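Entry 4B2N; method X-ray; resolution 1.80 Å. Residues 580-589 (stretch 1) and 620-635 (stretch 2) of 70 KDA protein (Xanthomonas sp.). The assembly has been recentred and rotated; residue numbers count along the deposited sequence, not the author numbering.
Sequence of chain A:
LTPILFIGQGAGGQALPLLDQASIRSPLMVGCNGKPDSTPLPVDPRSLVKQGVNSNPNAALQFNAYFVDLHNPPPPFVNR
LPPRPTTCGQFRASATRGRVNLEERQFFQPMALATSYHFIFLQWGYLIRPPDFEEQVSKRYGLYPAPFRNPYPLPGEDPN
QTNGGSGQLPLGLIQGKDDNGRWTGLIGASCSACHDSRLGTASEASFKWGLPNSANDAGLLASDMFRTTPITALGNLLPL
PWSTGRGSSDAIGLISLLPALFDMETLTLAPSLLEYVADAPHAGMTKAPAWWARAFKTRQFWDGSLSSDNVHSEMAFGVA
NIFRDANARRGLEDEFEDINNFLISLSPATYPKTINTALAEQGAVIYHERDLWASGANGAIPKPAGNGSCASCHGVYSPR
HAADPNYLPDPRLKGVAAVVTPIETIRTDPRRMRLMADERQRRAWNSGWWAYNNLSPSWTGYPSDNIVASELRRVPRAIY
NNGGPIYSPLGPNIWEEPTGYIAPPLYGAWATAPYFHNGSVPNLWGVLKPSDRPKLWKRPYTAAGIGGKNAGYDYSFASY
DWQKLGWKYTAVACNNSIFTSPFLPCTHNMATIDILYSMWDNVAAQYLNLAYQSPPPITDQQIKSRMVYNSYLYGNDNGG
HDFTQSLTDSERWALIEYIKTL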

# COMPACT_ATOMS: atom_id res chain seq x y z
N THR A 580 15.26 -29.61 4.71
CA THR A 580 13.92 -29.36 5.26
C THR A 580 13.01 -28.83 4.14
O THR A 580 13.52 -28.22 3.20
CB THR A 580 13.90 -28.36 6.43
OG1 THR A 580 14.50 -27.11 6.03
CG2 THR A 580 14.63 -28.92 7.61
N SER A 581 11.70 -29.05 4.25
CA SER A 581 10.74 -28.55 3.28
C SER A 581 9.41 -28.26 3.97
O SER A 581 8.87 -29.14 4.57
CB SER A 581 10.51 -29.57 2.19
OG SER A 581 9.64 -29.04 1.21
N PRO A 582 8.89 -27.00 3.89
CA PRO A 582 9.56 -25.92 3.12
C PRO A 582 10.87 -25.51 3.78
O PRO A 582 10.99 -25.56 5.02
CB PRO A 582 8.59 -24.74 3.23
CG PRO A 582 7.39 -25.23 3.99
CD PRO A 582 7.75 -26.51 4.69
N PHE A 583 11.80 -25.07 2.97
CA PHE A 583 13.04 -24.52 3.50
C PHE A 583 12.81 -23.12 4.08
O PHE A 583 12.50 -22.21 3.34
CB PHE A 583 14.11 -24.47 2.43
CG PHE A 583 15.40 -23.92 2.93
CD1 PHE A 583 16.07 -24.55 4.00
CD2 PHE A 583 15.97 -22.78 2.35
CE1 PHE A 583 17.27 -24.04 4.50
CE2 PHE A 583 17.17 -22.28 2.83
CZ PHE A 583 17.82 -22.90 3.90
N LEU A 584 12.97 -22.98 5.39
CA LEU A 584 12.63 -21.77 6.16
C LEU A 584 13.80 -21.37 7.09
O LEU A 584 13.84 -21.74 8.27
CB LEU A 584 11.33 -22.02 6.97
CG LEU A 584 10.05 -22.26 6.14
CD1 LEU A 584 8.93 -22.65 7.09
CD2 LEU A 584 9.63 -21.01 5.38
N PRO A 585 14.80 -20.66 6.56
CA PRO A 585 16.02 -20.42 7.39
C PRO A 585 15.78 -19.54 8.66
O PRO A 585 14.83 -18.75 8.71
CB PRO A 585 16.98 -19.79 6.37
CG PRO A 585 16.09 -19.14 5.35
CD PRO A 585 15.00 -20.18 5.18
N CYS A 586 16.60 -19.73 9.68
CA CYS A 586 16.52 -18.97 10.93
C CYS A 586 17.15 -17.59 10.77
O CYS A 586 17.01 -16.74 11.63
CB CYS A 586 17.20 -19.74 12.07
SG CYS A 586 16.32 -21.27 12.53
N THR A 587 17.85 -17.39 9.67
CA THR A 587 18.60 -16.18 9.40
C THR A 587 18.38 -15.74 8.01
O THR A 587 18.39 -16.59 7.08
CB THR A 587 20.11 -16.39 9.20
OG1 THR A 587 20.48 -17.77 9.35
CG2 THR A 587 20.87 -15.44 10.06
N HIS A 588 18.33 -14.42 7.83
CA HIS A 588 18.34 -13.87 6.49
C HIS A 588 19.57 -14.30 5.75
O HIS A 588 19.60 -14.27 4.53
CB HIS A 588 18.20 -12.34 6.46
CG HIS A 588 17.99 -11.79 5.06
ND1 HIS A 588 16.82 -12.00 4.34
CD2 HIS A 588 18.87 -11.07 4.20
CE1 HIS A 588 16.94 -11.42 3.11
NE2 HIS A 588 18.19 -10.86 3.02
N ASN A 589 20.60 -14.72 6.47
CA ASN A 589 21.84 -15.16 5.84
C ASN A 589 21.75 -16.42 4.95
O ASN A 589 22.55 -16.59 4.03
CB ASN A 589 22.92 -15.36 6.92
CG ASN A 589 23.33 -14.04 7.58
OD1 ASN A 589 23.52 -13.01 6.92
ND2 ASN A 589 23.48 -14.08 8.91
N ASP A 620 9.90 -24.59 -7.72
CA ASP A 620 8.72 -25.00 -7.01
C ASP A 620 9.11 -25.15 -5.55
O ASP A 620 8.27 -24.99 -4.72
CB ASP A 620 8.15 -26.30 -7.56
CG ASP A 620 7.59 -26.14 -8.98
OD1 ASP A 620 7.12 -25.02 -9.31
OD2 ASP A 620 7.64 -27.13 -9.76
N GLN A 621 10.36 -25.52 -5.25
CA GLN A 621 10.74 -25.61 -3.83
C GLN A 621 10.76 -24.21 -3.16
O GLN A 621 10.35 -24.05 -2.01
CB GLN A 621 12.10 -26.38 -3.60
CG GLN A 621 11.98 -27.93 -3.35
CD GLN A 621 11.12 -28.45 -2.10
OE1 GLN A 621 11.15 -27.88 -0.97
NE2 GLN A 621 10.38 -29.58 -2.31
N GLN A 622 11.19 -23.21 -3.91
CA GLN A 622 11.15 -21.83 -3.38
C GLN A 622 9.72 -21.37 -3.19
O GLN A 622 9.41 -20.66 -2.19
CB GLN A 622 11.93 -20.87 -4.31
CG GLN A 622 13.45 -21.11 -4.28
CD GLN A 622 14.17 -20.61 -5.55
OE1 GLN A 622 13.57 -20.08 -6.50
NE2 GLN A 622 15.50 -20.77 -5.56
N ILE A 623 8.82 -21.81 -4.07
CA ILE A 623 7.40 -21.43 -3.97
C ILE A 623 6.90 -21.97 -2.62
O ILE A 623 6.22 -21.25 -1.89
CB ILE A 623 6.62 -21.94 -5.21
CG1 ILE A 623 7.03 -21.09 -6.39
CG2 ILE A 623 5.10 -21.91 -5.02
CD1 ILE A 623 6.55 -21.69 -7.68
N LYS A 624 7.34 -23.17 -2.22
CA LYS A 624 6.86 -23.73 -0.97
C LYS A 624 7.25 -22.86 0.18
O LYS A 624 6.46 -22.64 1.11
CB LYS A 624 7.32 -25.21 -0.75
CG LYS A 624 6.53 -26.18 -1.60
CD LYS A 624 6.89 -27.66 -1.42
CE LYS A 624 6.82 -28.05 0.07
NZ LYS A 624 6.97 -29.55 0.23
N SER A 625 8.43 -22.30 0.14
CA SER A 625 8.85 -21.40 1.21
C SER A 625 8.12 -20.05 1.16
O SER A 625 7.79 -19.50 2.18
CB SER A 625 10.34 -21.21 1.08
OG SER A 625 11.02 -22.48 1.21
N ARG A 626 7.89 -19.50 -0.04
CA ARG A 626 7.15 -18.21 -0.19
C ARG A 626 5.71 -18.27 0.38
O ARG A 626 5.12 -17.24 0.72
CB ARG A 626 7.02 -17.82 -1.69
CG ARG A 626 8.35 -17.64 -2.39
CD ARG A 626 8.08 -17.15 -3.87
NE ARG A 626 9.23 -16.39 -3.98
CZ ARG A 626 9.41 -15.10 -4.05
NH1 ARG A 626 8.47 -14.17 -4.40
NH2 ARG A 626 10.68 -14.82 -3.90
N MET A 627 5.17 -19.48 0.47
CA MET A 627 3.85 -19.78 1.05
C MET A 627 3.81 -19.94 2.55
O MET A 627 2.82 -20.43 3.11
CB MET A 627 3.24 -21.01 0.35
CG MET A 627 2.94 -20.56 -1.06
SD MET A 627 2.05 -21.70 -2.08
CE MET A 627 0.47 -21.64 -1.35
N VAL A 628 4.89 -19.55 3.22
CA VAL A 628 4.91 -19.53 4.68
C VAL A 628 5.51 -18.19 5.11
O VAL A 628 6.50 -17.73 4.52
CB VAL A 628 5.78 -20.64 5.33
CG1 VAL A 628 5.77 -20.51 6.81
CG2 VAL A 628 5.24 -22.02 4.95
N TYR A 629 4.92 -17.54 6.09
CA TYR A 629 5.53 -16.29 6.52
C TYR A 629 6.73 -16.59 7.42
O TYR A 629 6.58 -17.26 8.45
CB TYR A 629 4.57 -15.38 7.28
CG TYR A 629 5.25 -14.02 7.51
CD1 TYR A 629 5.17 -13.00 6.53
CD2 TYR A 629 5.98 -13.77 8.67
CE1 TYR A 629 5.80 -11.78 6.73
CE2 TYR A 629 6.60 -12.53 8.87
CZ TYR A 629 6.50 -11.55 7.92
OH TYR A 629 7.14 -10.35 8.11
N ASN A 630 7.87 -16.01 7.08
CA ASN A 630 9.09 -16.16 7.83
C ASN A 630 9.57 -14.82 8.41
O ASN A 630 10.15 -13.97 7.68
CB ASN A 630 10.18 -16.76 6.97
CG ASN A 630 11.45 -17.09 7.79
OD1 ASN A 630 11.59 -16.69 8.96
ND2 ASN A 630 12.34 -17.86 7.19
N SER A 631 9.37 -14.65 9.72
CA SER A 631 9.77 -13.42 10.44
C SER A 631 11.28 -13.10 10.47
O SER A 631 11.68 -11.99 10.81
CB SER A 631 9.31 -13.48 11.92
OG SER A 631 7.97 -13.16 11.99
N TYR A 632 12.11 -14.11 10.21
CA TYR A 632 13.57 -13.98 10.17
C TYR A 632 14.16 -13.36 8.87
O TYR A 632 15.29 -12.94 8.88
CB TYR A 632 14.23 -15.33 10.48
CG TYR A 632 13.92 -15.74 11.87
CD1 TYR A 632 14.30 -14.93 12.92
CD2 TYR A 632 13.18 -16.90 12.15
CE1 TYR A 632 14.03 -15.27 14.22
CE2 TYR A 632 12.89 -17.26 13.47
CZ TYR A 632 13.33 -16.43 14.50
OH TYR A 632 13.07 -16.70 15.82
N LEU A 633 13.39 -13.24 7.81
CA LEU A 633 13.94 -12.59 6.63
C LEU A 633 14.07 -11.09 6.89
O LEU A 633 13.42 -10.54 7.80
CB LEU A 633 13.12 -12.90 5.34
CG LEU A 633 12.87 -14.40 5.09
CD1 LEU A 633 12.00 -14.46 3.83
CD2 LEU A 633 14.13 -15.24 4.92
N TYR A 634 14.95 -10.47 6.12
CA TYR A 634 15.21 -9.05 6.22
C TYR A 634 13.89 -8.27 6.16
O TYR A 634 13.14 -8.42 5.21
CB TYR A 634 16.11 -8.65 5.04
CG TYR A 634 16.54 -7.18 4.98
CD1 TYR A 634 15.75 -6.21 4.35
CD2 TYR A 634 17.76 -6.77 5.54
CE1 TYR A 634 16.17 -4.88 4.26
CE2 TYR A 634 18.15 -5.43 5.47
CZ TYR A 634 17.35 -4.52 4.85
OH TYR A 634 17.76 -3.22 4.78
N GLY A 635 13.63 -7.43 7.17
CA GLY A 635 12.53 -6.53 7.15
C GLY A 635 11.29 -7.18 7.68
O GLY A 635 10.27 -6.50 7.78
O HOH W 1 11.46 -25.25 0.23
O HOH W 2 17.67 -12.97 10.24

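Which direct hydrogen bonds join the two stretches? Four do, and each has at least one side-chain partner. Ser 581 OG works in both senses, donating to Gln 621 OE1 (2.9 Å) and accepting from Lys 624 NZ (2.9 Å), a double role that suits a hydroxyl. The CB of Lys 624 already points toward stretch 1, whereas that of Gln 621 points sideways and its side chain bends nearer. Ser 625 OG donates to Phe 583 O at 2.6 Å. Farther along, Asn 630 ND2 reaches Pro 585 O at 3.1 Å, almost perfectly straight at 178°. The amide's other end is used too: Asn 630 OD1 accepts from Tyr 632 N at 2.9 Å, within the type I turn from Asn 630 to Leu 633.

What do the waters add? Water 1 accepts from Phe 583 N (2.8 Å) and lies within hydrogen-bonding distance of three acceptors, Gln 621 O, Gln 621 OE1 and Ser 625 OG, of which its two hydrogens can serve two at a time, so it ties the loop to the helix. Water 2 links His 588 N (2.9 Å) to Tyr 632 O (2.7 Å), bridging two backbones.

Where is the apolar packing? Val 628, just beyond the helix, is buried and its two methyls meet two side chains of stretch 1: its CG2 lies 4.0 Å from Pro 582 CG, its CG1 3.8 Å from Leu 584 CD1. Pro 582, which follows a cis peptide bond, also sets its CB 3.7 Å from Lys 624 O. Compact, branched or cyclic groups fill this space without bringing unmet polar atoms.

How do the aromatic residues close the far end? Tyr 634 CB sits over the His 588 face, 3.4 Å from the ring centroid and only 8° off its normal. The Tyr 634 ring then turns its edge toward that face, with centroids 5.7 Å apart, while Leu 633 CA lies at the imidazole edge, 3.7 Å from His 588 ND1.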